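Local atomic coordinates of fucoxanthin chlorophyll a/c-binding protein Lhcq11 (Chaetoceros gracilis, PDB entry 6L4U), a protein that probably harvests light for photosystem I in a diatom, binding chlorophylls a and c and carotenoids as a peripheral antenna subunit. Residues 60-66 and 87-93. Residues are numbered along the deposited sequence; the frame is centred on the assembly and turned at random.
Sequences ISKEAIL and GSAETLA. With CLA (chlorophyll a), chain B.
A short, weakly bonded helical turn, about Lys62 to Ile65, lies alongside the first turn of helix 89-115, running in much the same direction, with Lys62 opposite Ala89 (CA–CA 5.0 Å) and Ile65 opposite Ala93 (6.6 Å). Ser61 OG donates to Glu63 OE1 (2.7 Å). Ser88 is the helix N-cap: its N donates to Thr91 OG1 (3.2 Å), and its OG hydrogen-bonds to the backbone of the neighbouring Lhcr10 subunit. At Gly87 (phi 128°, psi -155°) a CB would jam against the preceding carbonyl O. In this chlorophyll a/b-binding family fold, the contact seats the N-terminal end of the modelled chain beside chlorophyll a, touched by Leu66 O (CED, 3.4 Å) and Leu92 CD1 (CBA, 3.7 Å). Among apolar side chains, Leu92 (chi1 t, chi2 p) places CG 3.7 Å from Ile65 CG2 and CD2 3.8 Å from Leu66 CD1; Ile65 CD1 reaches Ala93 CB (4.3 Å). Ala89 CB packs against Ile60 O (3.6 Å). Extended Lys62 lays CG 3.7 Å from Leu92 CD2, and its NZ hydrogen-bonds to Ala84 O.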
# COMPACT_ATOMS: atom_id res chain seq x y z
N ILE Y 60 -28.07 36.59 56.79
CA ILE Y 60 -28.47 37.97 57.04
C ILE Y 60 -29.35 38.44 55.88
O ILE Y 60 -28.99 38.25 54.72
CB ILE Y 60 -27.24 38.88 57.23
CG1 ILE Y 60 -26.34 38.33 58.33
CG2 ILE Y 60 -27.67 40.29 57.58
CD1 ILE Y 60 -27.00 38.26 59.70
N SER Y 61 -30.50 39.03 56.20
CA SER Y 61 -31.43 39.52 55.19
C SER Y 61 -30.97 40.86 54.64
O SER Y 61 -29.92 41.39 55.00
CB SER Y 61 -32.84 39.62 55.78
OG SER Y 61 -33.75 40.13 54.82
N LYS Y 62 -31.78 41.43 53.74
CA LYS Y 62 -31.43 42.70 53.11
C LYS Y 62 -31.68 43.87 54.05
O LYS Y 62 -30.87 44.80 54.12
CB LYS Y 62 -32.20 42.88 51.81
CG LYS Y 62 -31.54 42.26 50.59
CD LYS Y 62 -32.30 42.59 49.32
CE LYS Y 62 -31.62 42.01 48.09
NZ LYS Y 62 -31.94 42.75 46.85
N GLU Y 63 -32.81 43.85 54.77
CA GLU Y 63 -33.13 44.95 55.67
C GLU Y 63 -32.25 44.96 56.91
O GLU Y 63 -32.14 46.01 57.56
CB GLU Y 63 -34.61 44.88 56.07
CG GLU Y 63 -34.98 43.71 56.96
CD GLU Y 63 -35.37 42.47 56.18
OE1 GLU Y 63 -35.14 42.42 54.95
OE2 GLU Y 63 -35.90 41.52 56.80
N ALA Y 64 -31.63 43.83 57.25
CA ALA Y 64 -30.66 43.83 58.34
C ALA Y 64 -29.31 44.39 57.89
O ALA Y 64 -28.52 44.82 58.73
CB ALA Y 64 -30.48 42.41 58.88
N ILE Y 65 -29.04 44.38 56.59
CA ILE Y 65 -27.82 44.98 56.08
C ILE Y 65 -27.97 46.50 56.01
O ILE Y 65 -27.10 47.24 56.48
CB ILE Y 65 -27.47 44.39 54.70
CG1 ILE Y 65 -27.00 42.94 54.85
CG2 ILE Y 65 -26.40 45.22 54.01
CD1 ILE Y 65 -25.68 42.79 55.58
N LEU Y 66 -29.08 46.98 55.46
CA LEU Y 66 -29.30 48.41 55.27
C LEU Y 66 -29.84 49.11 56.51
O LEU Y 66 -30.30 50.25 56.40
CB LEU Y 66 -30.26 48.64 54.10
CG LEU Y 66 -29.75 48.16 52.74
CD1 LEU Y 66 -30.91 48.01 51.76
CD2 LEU Y 66 -28.69 49.10 52.19
N GLY Y 87 -30.15 41.34 42.72
CA GLY Y 87 -29.45 40.27 43.39
C GLY Y 87 -30.28 39.65 44.49
O GLY Y 87 -31.51 39.68 44.49
N SER Y 88 -29.58 39.08 45.46
CA SER Y 88 -30.20 38.44 46.61
C SER Y 88 -29.66 39.06 47.89
O SER Y 88 -28.84 39.98 47.87
CB SER Y 88 -29.97 36.94 46.56
OG SER Y 88 -28.58 36.64 46.50
N ALA Y 89 -30.12 38.53 49.03
CA ALA Y 89 -29.60 38.97 50.32
C ALA Y 89 -28.16 38.51 50.53
O ALA Y 89 -27.44 39.12 51.32
CB ALA Y 89 -30.49 38.46 51.45
N GLU Y 90 -27.75 37.44 49.85
CA GLU Y 90 -26.35 37.03 49.86
C GLU Y 90 -25.47 38.05 49.15
O GLU Y 90 -24.34 38.31 49.57
CB GLU Y 90 -26.23 35.64 49.23
CG GLU Y 90 -24.82 35.18 48.87
CD GLU Y 90 -24.82 33.87 48.11
OE1 GLU Y 90 -23.82 33.12 48.20
OE2 GLU Y 90 -25.82 33.58 47.42
N THR Y 91 -26.00 38.67 48.09
CA THR Y 91 -25.27 39.68 47.34
C THR Y 91 -25.11 40.99 48.09
O THR Y 91 -24.04 41.61 48.00
CB THR Y 91 -25.96 39.93 46.00
OG1 THR Y 91 -26.37 38.68 45.43
CG2 THR Y 91 -25.03 40.62 45.03
N LEU Y 92 -26.12 41.42 48.83
CA LEU Y 92 -26.01 42.65 49.61
C LEU Y 92 -25.06 42.49 50.79
O LEU Y 92 -24.45 43.47 51.22
CB LEU Y 92 -27.39 43.10 50.09
CG LEU Y 92 -27.52 44.56 50.52
CD1 LEU Y 92 -26.87 45.48 49.51
CD2 LEU Y 92 -28.97 44.93 50.73
N ALA Y 93 -24.93 41.27 51.32
CA ALA Y 93 -23.97 41.02 52.38
C ALA Y 93 -22.54 41.12 51.87
O ALA Y 93 -21.64 41.51 52.61
CB ALA Y 93 -24.22 39.65 53.00
MG CLA B . -21.47 52.56 50.53
CHA CLA B . -24.87 52.46 51.12
CHB CLA B . -21.62 49.30 49.57
CHC CLA B . -18.28 52.88 49.49
CHD CLA B . -21.64 56.24 50.99
NA CLA B . -22.97 51.14 50.32
C1A CLA B . -24.21 51.18 50.66
C2A CLA B . -24.99 49.89 50.54
C3A CLA B . -23.90 48.93 50.12
C4A CLA B . -22.75 49.86 49.99
CMA CLA B . -23.63 47.98 51.28
CAA CLA B . -26.02 50.00 49.38
CBA CLA B . -26.10 48.91 48.30
CGA CLA B . -25.40 49.36 47.04
O1A CLA B . -25.91 50.17 46.28
O2A CLA B . -24.09 48.82 46.74
NB CLA B . -20.16 51.27 49.65
C1B CLA B . -20.33 49.98 49.38
C2B CLA B . -19.13 49.28 48.86
C3B CLA B . -18.13 50.37 48.84
C4B CLA B . -18.89 51.55 49.34
CMB CLA B . -18.94 47.85 48.44
CAB CLA B . -16.71 50.29 48.41
CBB CLA B . -16.27 51.01 47.39
NC CLA B . -20.26 54.21 50.30
C1C CLA B . -18.98 54.12 49.87
C2C CLA B . -18.26 55.42 49.79
C3C CLA B . -19.26 56.39 50.23
C4C CLA B . -20.44 55.54 50.52
CMC CLA B . -16.85 55.71 49.36
CAC CLA B . -19.12 57.89 50.36
CBC CLA B . -19.55 58.48 49.04
ND CLA B . -22.82 54.05 50.88
C1D CLA B . -22.85 55.45 51.17
C2D CLA B . -24.13 55.99 51.66
C3D CLA B . -24.94 54.75 51.64
C4D CLA B . -24.13 53.72 51.18
CMD CLA B . -24.66 57.33 52.10
CAD CLA B . -26.28 54.19 51.90
OBD CLA B . -27.29 54.85 52.34
CBD CLA B . -26.25 52.75 51.62
CGD CLA B . -26.33 52.10 52.97
O1D CLA B . -25.32 51.73 53.54
O2D CLA B . -27.60 51.94 53.64
CED CLA B . -27.63 51.80 55.05
C1 CLA B . -23.11 49.73 46.24
C2 CLA B . -22.21 49.13 45.18
C3 CLA B . -20.95 49.57 45.04
C4 CLA B . -20.42 50.66 45.93
C5 CLA B . -20.04 48.99 43.99
C6 CLA B . -19.94 49.89 42.76
C7 CLA B . -18.64 50.69 42.76
C8 CLA B . -18.47 51.52 41.51
C9 CLA B . -17.38 50.92 40.63
C10 CLA B . -18.15 52.96 41.89
C11 CLA B . -17.91 53.82 40.67
C12 CLA B . -16.88 54.90 40.97
C13 CLA B . -17.46 55.95 41.92
C14 CLA B . -18.46 56.84 41.20
C15 CLA B . -16.31 56.75 42.51
C16 CLA B . -15.59 57.60 41.47
C17 CLA B . -14.72 58.66 42.13
C18 CLA B . -13.68 58.03 43.05
C19 CLA B . -13.71 58.68 44.43
C20 CLA B . -12.29 58.12 42.43